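Side-chain contacts in 'Carboxyl esterase 2 (Tuber melanosporum Mel28, PDB 5MIF), which probably hydrolyses carboxylic esters, as an archaeal-like carboxylesterase with the alpha/beta hydrolase fold: residues G118-G123 with G193-S198; V154-P159 with R258-A263; Q292-G297 with I309-G314. One frame throughout, in Å; residues are numbered along the deposited sequence.

Overall arrangement
Following the chain from its N terminus, contact 1 closes a long loop that runs from 118-123, just after strand 109-115, to helix 191-206 at residues 193-198. Contact 2 opens inside that loop at 154-159 and closes beyond it at 258-263, so the two cross along the chain. They also meet in space, with centres about 11 Å apart, where Ser198 OG is probably hydrogen-bonded to Val262 O (2.8 Å), tying helix 191-206 to the loop before helix 270-273. Contact 3 follows in series, a short loop joining helix 290-302 to strand 307-312, outermost in this chain's sheet; its centre lies about 17 Å from that of contact 1 and about 23 Å from that of contact 2.

Contact 1. Residues G118-G123 with G193-S198; sequences GGWVFG and GELSSS
With CG beside its backbone N (chi1 -58°), Trp120 sends its indole toward helix 191-206, where Glu194, its CG anti to N and its chain bent at chi2 (-94°), turns a carboxylate oxygen to the indole N-H. The resulting hydrogen bond, Trp120 NE1 to Glu194 OE1, is 3.1 Å long and distinctly bent, 142° at the hydrogen. OE1 sits at the ring edge, tilted a little from its plane, and the N-H meets it from above the carboxylate plane; the two flat groups stand nearly perpendicular. The aliphatic part of Glu194 runs along the same edge, CB 3.8 Å from Trp120 CZ2, and Leu195 CG lies 4.0 Å from Trp120 NE1. In this alpha/beta hydrolase fold the helix follows what looks like a nucleophile elbow, and the glycine-rich loop carrying Trp120 matches the HGGG motif of this family, whose glycines probably shape the oxyanion hole. A leucine here, having no N-H, is likely to leave Glu194 OE1 without this partner and to open a gap beside Leu195 and the Glu194 chain. Phe251 stacks on the indole, while the other carboxylate oxygen, Glu194 OE2, accepts a hydrogen bond from Asn160 ND2.

Contact 2. Residues V154-P159 with R258-A263; sequences VAYPVP and RLEDVA
Tyr156 and Ala263 meet where a cis peptide joins Tyr156 to Pro157, the N-cap residue of helix 158-173, and where 261-263 have helical phi/psi without the regular bonds. The tyrosine CG is anti to the backbone N (chi1 167°), which carries the ring out between Pro157 CB, over the centre of one face, and Ala263 CB, over the opposite one. Ala263 CB makes a CH-pi contact, 3.8 Å from the centroid of the Tyr156 ring and displaced toward the rim, where it comes within 3.4 Å of Tyr156 CE1. At the ring's far end the hydroxyl donates to Glu260: Tyr156 OH to Glu260 OE1 is 2.7 Å, a short bond. The carboxylate oxygen sits near the ring plane and is met on its anti side, 33° out of the carboxylate plane. Glu260 gets there with its chain extended beyond CG. Val262 packs against the same end of the phenol, its CB 3.4 Å from Tyr156 OH and its CG1 3.9 Å from Tyr156 CE1. The contact joins the start of helix 158-173 to the loop between helices 241-251 and 270-273. Helix 191-206 packs against that loop: Val262 touches Leu202, and Asp261 forms a salt bridge with Lys205.

Contact 3. Residues Q292-G297 with I309-G314; sequences QGEDFG and IIRVLG
Ile309 packs on Gly297 where strand 307-312 meets helix 290-302, the last two elements of a beta-alpha-beta unit that begins with strand 279-284. Helix and strand run nearly antiparallel, 160° between their directions, with axes 9.0 Å apart at closest approach. Ile309 points at the helix and lays its CD1 on the backbone of Gly297, 3.4 Å from Gly297 C. The absence of a side chain at Gly297 is what permits this, because a CB there would run into Ile309 CG1. The same isoleucine also touches Glu294, its CG2 4.4 Å from Glu294 CG. Ile310 points away from the helix and touches Leu337 of helix 329-345. Next comes Arg311, whose chain is bent at chi3 (-63°), a turn that brings its guanidinium back to the carboxylate of Glu294. There the two flat groups lie nearly coplanar, and the arginine grips side-on, with NE and NH2 each taking a different oxygen through its syn lone pair. Two bonds to two different oxygens hold both groups in nearly one plane and restrict their rotation. The carboxylate probably offsets part of the positive charge gathered here, where Arg290 of the same chain and Arg311 of the second subunit come close. Arg311 pairs as well in an antiparallel arrangement with a strand of that second subunit, carrying the sheet across the interface, and Leu313 of that subunit packs on both Glu294 and Ile309. Past the strand the chain turns a corner, and Gly314 N is hydrogen-bonded to Glu285 OE1. Within the salt bridge, Arg311 NE to Glu294 OE2 is 2.9 Å and Arg311 NH2 to Glu294 OE1 3.0 Å, each at 160° at the hydrogen.

Contact 1. Residues G118-G123 with G193-S198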
loop_
_atom_site.group_PDB
_atom_site.type_symbol
_atom_site.label_atom_id
_atom_site.label_comp_id
_atom_site.label_asym_id
_atom_site.label_seq_id
_atom_site.Cartn_x
_atom_site.Cartn_y
_atom_site.Cartn_z
ATOM N N GLY A 118 -17.243 -12.591 4.869
ATOM C CA GLY A 118 -17.751 -13.949 4.827
ATOM C C GLY A 118 -19.060 -14.033 4.048
ATOM O O GLY A 118 -19.874 -14.930 4.278
ATOM N N GLY A 119 -19.286 -13.077 3.147
ATOM C CA GLY A 119 -20.439 -13.127 2.260
ATOM C C GLY A 119 -21.795 -13.017 2.945
ATOM O O GLY A 119 -22.791 -13.496 2.402
ATOM N N TRP A 120 -21.815 -12.418 4.142
ATOM C CA TRP A 120 -23.000 -12.278 5.000
ATOM C C TRP A 120 -23.499 -13.617 5.554
ATOM O O TRP A 120 -24.394 -13.615 6.390
ATOM C CB TRP A 120 -24.153 -11.564 4.262
ATOM C CG TRP A 120 -23.792 -10.208 3.748
ATOM C CD1 TRP A 120 -23.648 -9.054 4.481
ATOM C CD2 TRP A 120 -23.500 -9.861 2.389
ATOM N NE1 TRP A 120 -23.287 -8.010 3.650
ATOM C CE2 TRP A 120 -23.194 -8.478 2.364
ATOM C CE3 TRP A 120 -23.473 -10.582 1.190
ATOM C CZ2 TRP A 120 -22.866 -7.804 1.184
ATOM C CZ3 TRP A 120 -23.152 -9.907 0.012
ATOM C CH2 TRP A 120 -22.854 -8.533 0.020
ATOM N N VAL A 121 -22.915 -14.732 5.094
ATOM C CA VAL A 121 -23.288 -16.093 5.506
ATOM C C VAL A 121 -22.342 -16.704 6.537
ATOM O O VAL A 121 -22.772 -17.471 7.400
ATOM C CB VAL A 121 -23.312 -17.075 4.305
ATOM C CG1 VAL A 121 -24.139 -18.316 4.638
ATOM C CG2 VAL A 121 -23.849 -16.406 3.073
ATOM N N PHE A 122 -21.050 -16.388 6.422
ATOM C CA PHE A 122 -20.022 -16.959 7.300
ATOM C C PHE A 122 -19.243 -15.902 8.080
ATOM O O PHE A 122 -19.334 -14.697 7.803
ATOM C CB PHE A 122 -19.028 -17.806 6.492
ATOM C CG PHE A 122 -19.667 -18.928 5.729
ATOM C CD1 PHE A 122 -20.265 -19.980 6.398
ATOM C CD2 PHE A 122 -19.683 -18.923 4.342
ATOM C CE1 PHE A 122 -20.866 -21.016 5.700
ATOM C CE2 PHE A 122 -20.280 -19.956 3.635
ATOM C CZ PHE A 122 -20.874 -21.002 4.320
ATOM N N GLY A 123 -18.454 -16.372 9.042
ATOM C CA GLY A 123 -17.541 -15.516 9.768
ATOM C C GLY A 123 -18.027 -15.230 11.171
ATOM O O GLY A 123 -19.167 -15.546 11.519
ATOM N N GLY A 193 -17.135 -4.836 4.139
ATOM C CA GLY A 193 -16.859 -3.553 3.529
ATOM C C GLY A 193 -18.147 -2.923 3.059
ATOM O O GLY A 193 -18.306 -1.706 3.149
ATOM N N GLU A 194 -19.074 -3.752 2.575
ATOM C CA GLU A 194 -20.428 -3.286 2.280
ATOM C C GLU A 194 -21.074 -2.767 3.555
ATOM O O GLU A 194 -21.679 -1.691 3.559
ATOM C CB GLU A 194 -21.279 -4.405 1.655
ATOM C CG GLU A 194 -22.686 -3.979 1.222
ATOM C CD GLU A 194 -23.749 -4.233 2.290
ATOM O OE1 GLU A 194 -23.424 -4.885 3.293
ATOM O OE2 GLU A 194 -24.915 -3.797 2.122
ATOM N N LEU A 195 -20.928 -3.514 4.647
ATOM C CA LEU A 195 -21.529 -3.107 5.913
ATOM C C LEU A 195 -20.919 -1.805 6.466
ATOM O O LEU A 195 -21.633 -0.934 6.991
ATOM C CB LEU A 195 -21.390 -4.235 6.948
ATOM C CG LEU A 195 -22.245 -5.480 6.629
ATOM C CD1 LEU A 195 -21.880 -6.664 7.524
ATOM C CD2 LEU A 195 -23.722 -5.149 6.738
ATOM N N SER A 196 -19.596 -1.683 6.368
ATOM C CA SER A 196 -18.909 -0.504 6.890
ATOM C C SER A 196 -19.400 0.748 6.168
ATOM O O SER A 196 -19.820 1.723 6.795
ATOM C CB SER A 196 -17.383 -0.652 6.748
ATOM O OG SER A 196 -16.697 0.410 7.408
ATOM N N SER A 197 -19.379 0.703 4.843
ATOM C CA SER A 197 -19.790 1.859 4.057
ATOM C C SER A 197 -21.296 2.091 4.184
ATOM O O SER A 197 -21.755 3.230 4.086
ATOM C CB SER A 197 -19.404 1.681 2.588
ATOM O OG SER A 197 -19.960 0.482 2.096
ATOM N N SER A 198 -22.063 1.018 4.417
ATOM C CA SER A 198 -23.499 1.161 4.655
ATOM C C SER A 198 -23.796 1.914 5.937
ATOM O O SER A 198 -24.644 2.812 5.954
ATOM C CB SER A 198 -24.185 -0.206 4.693
ATOM O OG SER A 198 -25.584 -0.062 4.874
#

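Contact 2. Residues V154-P159 with R258-A263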
loop_
_atom_site.group_PDB
_atom_site.type_symbol
_atom_site.label_atom_id
_atom_site.label_comp_id
_atom_site.label_asym_id
_atom_site.label_seq_id
_atom_site.Cartn_x
_atom_site.Cartn_y
_atom_site.Cartn_z
ATOM N N VAL A 154 -31.496 -13.974 8.838
ATOM C CA VAL A 154 -32.045 -12.665 8.503
ATOM C C VAL A 154 -31.608 -12.298 7.092
ATOM O O VAL A 154 -30.858 -13.038 6.455
ATOM C CB VAL A 154 -31.588 -11.575 9.483
ATOM C CG1 VAL A 154 -32.096 -11.864 10.891
ATOM C CG2 VAL A 154 -30.055 -11.431 9.444
ATOM N N ALA A 155 -32.103 -11.172 6.590
ATOM C CA ALA A 155 -31.666 -10.669 5.297
ATOM C C ALA A 155 -31.455 -9.167 5.360
ATOM O O ALA A 155 -31.833 -8.514 6.345
ATOM C CB ALA A 155 -32.690 -11.007 4.217
ATOM N N TYR A 156 -30.866 -8.617 4.306
ATOM C CA TYR A 156 -30.801 -7.170 4.153
ATOM C C TYR A 156 -32.168 -6.573 4.460
ATOM O O TYR A 156 -33.184 -7.119 4.030
ATOM C CB TYR A 156 -30.372 -6.805 2.732
ATOM C CG TYR A 156 -30.578 -5.346 2.402
ATOM C CD1 TYR A 156 -29.631 -4.396 2.760
ATOM C CD2 TYR A 156 -31.727 -4.922 1.743
ATOM C CE1 TYR A 156 -29.823 -3.068 2.488
ATOM C CE2 TYR A 156 -31.928 -3.591 1.457
ATOM C CZ TYR A 156 -30.965 -2.667 1.825
ATOM O OH TYR A 156 -31.144 -1.337 1.557
ATOM N N PRO A 157 -32.214 -5.441 5.181
ATOM C CA PRO A 157 -31.146 -4.608 5.745
ATOM C C PRO A 157 -30.868 -4.874 7.219
ATOM O O PRO A 157 -30.337 -4.001 7.909
ATOM C CB PRO A 157 -31.709 -3.194 5.572
ATOM C CG PRO A 157 -33.178 -3.394 5.855
ATOM C CD PRO A 157 -33.529 -4.786 5.325
ATOM N N VAL A 158 -31.245 -6.045 7.716
ATOM C CA VAL A 158 -31.128 -6.301 9.141
ATOM C C VAL A 158 -29.661 -6.336 9.635
ATOM O O VAL A 158 -29.354 -5.707 10.648
ATOM C CB VAL A 158 -31.894 -7.604 9.525
ATOM C CG1 VAL A 158 -31.610 -8.007 10.963
ATOM C CG2 VAL A 158 -33.395 -7.384 9.330
ATOM N N PRO A 159 -28.750 -7.046 8.931
ATOM C CA PRO A 159 -27.360 -6.975 9.416
ATOM C C PRO A 159 -26.802 -5.534 9.386
ATOM O O PRO A 159 -26.069 -5.139 10.309
ATOM C CB PRO A 159 -26.597 -7.893 8.457
ATOM C CG PRO A 159 -27.667 -8.863 7.925
ATOM C CD PRO A 159 -28.897 -7.992 7.801
ATOM N N ARG A 258 -31.042 -4.499 -4.231
ATOM C CA ARG A 258 -29.647 -4.270 -4.577
ATOM C C ARG A 258 -29.384 -2.881 -5.155
ATOM O O ARG A 258 -28.239 -2.426 -5.185
ATOM C CB ARG A 258 -29.188 -5.337 -5.562
ATOM C CG ARG A 258 -29.332 -6.736 -5.006
ATOM C CD ARG A 258 -29.114 -7.784 -6.060
ATOM N NE ARG A 258 -29.593 -9.078 -5.602
ATOM C CZ ARG A 258 -29.682 -10.162 -6.364
ATOM N NH1 ARG A 258 -29.311 -10.113 -7.635
ATOM N NH2 ARG A 258 -30.142 -11.297 -5.853
ATOM N N LEU A 259 -30.441 -2.206 -5.594
ATOM C CA LEU A 259 -30.301 -0.882 -6.188
ATOM C C LEU A 259 -30.300 0.212 -5.136
ATOM O O LEU A 259 -29.905 1.347 -5.414
ATOM C CB LEU A 259 -31.426 -0.622 -7.193
ATOM C CG LEU A 259 -31.459 -1.522 -8.431
ATOM C CD1 LEU A 259 -32.718 -1.270 -9.229
ATOM C CD2 LEU A 259 -30.224 -1.323 -9.294
ATOM N N GLU A 260 -30.746 -0.126 -3.929
ATOM C CA GLU A 260 -30.803 0.843 -2.842
ATOM C C GLU A 260 -29.410 1.221 -2.361
ATOM O O GLU A 260 -28.504 0.389 -2.345
ATOM C CB GLU A 260 -31.624 0.288 -1.682
ATOM C CG GLU A 260 -33.077 0.018 -2.047
ATOM C CD GLU A 260 -33.859 -0.630 -0.921
ATOM O OE1 GLU A 260 -33.394 -0.601 0.240
ATOM O OE2 GLU A 260 -34.938 -1.180 -1.202
ATOM N N ASP A 261 -29.237 2.481 -1.985
ATOM C CA ASP A 261 -27.927 2.952 -1.565
ATOM C C ASP A 261 -27.490 2.279 -0.251
ATOM O O ASP A 261 -26.310 2.020 -0.060
ATOM C CB ASP A 261 -27.921 4.480 -1.440
ATOM C CG ASP A 261 -29.045 5.003 -0.561
ATOM O OD1 ASP A 261 -29.880 4.190 -0.119
ATOM O OD2 ASP A 261 -29.096 6.230 -0.322
ATOM N N VAL A 262 -28.435 1.965 0.636
ATOM C CA VAL A 262 -28.080 1.300 1.887
ATOM C C VAL A 262 -27.483 -0.084 1.611
ATOM O O VAL A 262 -26.532 -0.488 2.273
ATOM C CB VAL A 262 -29.296 1.170 2.834
ATOM C CG1 VAL A 262 -28.934 0.357 4.087
ATOM C CG2 VAL A 262 -29.803 2.550 3.214
ATOM N N ALA A 263 -28.007 -0.791 0.614
ATOM C CA ALA A 263 -27.443 -2.087 0.213
ATOM C C ALA A 263 -26.138 -1.926 -0.561
ATOM O O ALA A 263 -25.184 -2.692 -0.386
ATOM C CB ALA A 263 -28.448 -2.867 -0.635
#

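Contact 3. Residues Q292-G297 with I309-G314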
loop_
_atom_site.group_PDB
_atom_site.type_symbol
_atom_site.label_atom_id
_atom_site.label_comp_id
_atom_site.label_asym_id
_atom_site.label_seq_id
_atom_site.Cartn_x
_atom_site.Cartn_y
_atom_site.Cartn_z
ATOM N N GLN A 292 -15.129 -2.770 -8.056
ATOM C CA GLN A 292 -16.073 -2.071 -7.187
ATOM C C GLN A 292 -15.376 -1.143 -6.198
ATOM O O GLN A 292 -15.773 0.018 -6.037
ATOM C CB GLN A 292 -16.948 -3.076 -6.430
ATOM C CG GLN A 292 -17.965 -3.742 -7.323
ATOM C CD GLN A 292 -18.926 -4.626 -6.564
ATOM O OE1 GLN A 292 -19.096 -4.492 -5.345
ATOM N NE2 GLN A 292 -19.532 -5.575 -7.275
ATOM N N GLY A 293 -14.350 -1.659 -5.527
ATOM C CA GLY A 293 -13.592 -0.859 -4.580
ATOM C C GLY A 293 -12.917 0.332 -5.236
ATOM O O GLY A 293 -13.009 1.454 -4.729
ATOM N N GLU A 294 -12.276 0.096 -6.382
ATOM C CA GLU A 294 -11.536 1.145 -7.084
ATOM C C GLU A 294 -12.477 2.235 -7.592
ATOM O O GLU A 294 -12.207 3.425 -7.421
ATOM C CB GLU A 294 -10.711 0.535 -8.234
ATOM C CG GLU A 294 -9.599 -0.397 -7.742
ATOM C CD GLU A 294 -8.628 -0.879 -8.834
ATOM O OE1 GLU A 294 -8.959 -0.838 -10.035
ATOM O OE2 GLU A 294 -7.504 -1.297 -8.474
ATOM N N ASP A 295 -13.593 1.830 -8.193
ATOM C CA ASP A 295 -14.592 2.793 -8.659
ATOM C C ASP A 295 -15.170 3.593 -7.497
ATOM O O ASP A 295 -15.375 4.804 -7.615
ATOM C CB ASP A 295 -15.718 2.091 -9.424
ATOM C CG ASP A 295 -15.277 1.605 -10.795
ATOM O OD1 ASP A 295 -14.239 2.090 -11.297
ATOM O OD2 ASP A 295 -15.966 0.739 -11.370
ATOM N N PHE A 296 -15.440 2.921 -6.381
ATOM C CA PHE A 296 -15.973 3.607 -5.209
ATOM C C PHE A 296 -14.960 4.652 -4.709
ATOM O O PHE A 296 -15.328 5.783 -4.382
ATOM C CB PHE A 296 -16.324 2.598 -4.104
ATOM C CG PHE A 296 -17.070 3.194 -2.937
ATOM C CD1 PHE A 296 -18.287 3.828 -3.119
ATOM C CD2 PHE A 296 -16.565 3.091 -1.650
ATOM C CE1 PHE A 296 -18.983 4.369 -2.038
ATOM C CE2 PHE A 296 -17.256 3.616 -0.562
ATOM C CZ PHE A 296 -18.466 4.261 -0.755
ATOM N N GLY A 297 -13.687 4.269 -4.649
ATOM C CA GLY A 297 -12.646 5.190 -4.229
ATOM C C GLY A 297 -12.505 6.401 -5.144
ATOM O O GLY A 297 -12.440 7.537 -4.662
ATOM N N ILE A 309 -6.472 4.862 -2.406
ATOM C CA ILE A 309 -6.772 3.563 -3.002
ATOM C C ILE A 309 -5.498 2.829 -3.418
ATOM O O ILE A 309 -4.667 3.349 -4.171
ATOM C CB ILE A 309 -7.687 3.679 -4.246
ATOM C CG1 ILE A 309 -8.801 4.709 -4.024
ATOM C CG2 ILE A 309 -8.248 2.309 -4.608
ATOM C CD1 ILE A 309 -9.231 5.405 -5.290
ATOM N N ILE A 310 -5.362 1.613 -2.917
ATOM C CA ILE A 310 -4.191 0.795 -3.154
ATOM C C ILE A 310 -4.555 -0.596 -3.667
ATOM O O ILE A 310 -5.391 -1.288 -3.084
ATOM C CB ILE A 310 -3.376 0.672 -1.869
ATOM C CG1 ILE A 310 -2.501 1.913 -1.695
ATOM C CG2 ILE A 310 -2.503 -0.550 -1.885
ATOM C CD1 ILE A 310 -1.947 2.007 -0.298
ATOM N N ARG A 311 -3.921 -0.988 -4.765
ATOM C CA ARG A 311 -4.084 -2.308 -5.350
ATOM C C ARG A 311 -2.851 -3.145 -5.065
ATOM O O ARG A 311 -1.728 -2.745 -5.383
ATOM C CB ARG A 311 -4.315 -2.221 -6.866
ATOM C CG ARG A 311 -4.315 -3.596 -7.564
ATOM C CD ARG A 311 -4.210 -3.478 -9.090
ATOM N NE ARG A 311 -5.353 -2.791 -9.688
ATOM C CZ ARG A 311 -5.603 -2.752 -10.997
ATOM N NH1 ARG A 311 -4.779 -3.349 -11.856
ATOM N NH2 ARG A 311 -6.671 -2.104 -11.450
ATOM N N VAL A 312 -3.064 -4.311 -4.468
ATOM C CA VAL A 312 -1.983 -5.212 -4.118
ATOM C C VAL A 312 -1.851 -6.253 -5.207
ATOM O O VAL A 312 -2.789 -7.010 -5.461
ATOM C CB VAL A 312 -2.244 -5.906 -2.760
ATOM C CG1 VAL A 312 -1.012 -6.651 -2.301
ATOM C CG2 VAL A 312 -2.661 -4.888 -1.725
ATOM N N LEU A 313 -0.700 -6.298 -5.863
ATOM C CA LEU A 313 -0.538 -7.209 -6.994
ATOM C C LEU A 313 -0.236 -8.640 -6.542
ATOM O O LEU A 313 0.345 -8.856 -5.474
ATOM C CB LEU A 313 0.557 -6.712 -7.938
ATOM C CG LEU A 313 0.085 -5.730 -9.008
ATOM C CD1 LEU A 313 -0.413 -4.410 -8.381
ATOM C CD2 LEU A 313 1.186 -5.478 -10.026
ATOM N N GLY A 314 -0.665 -9.611 -7.343
ATOM C CA GLY A 314 -0.336 -11.013 -7.113
ATOM C C GLY A 314 -1.132 -11.710 -6.015
ATOM O O GLY A 314 -0.807 -12.831 -5.612
#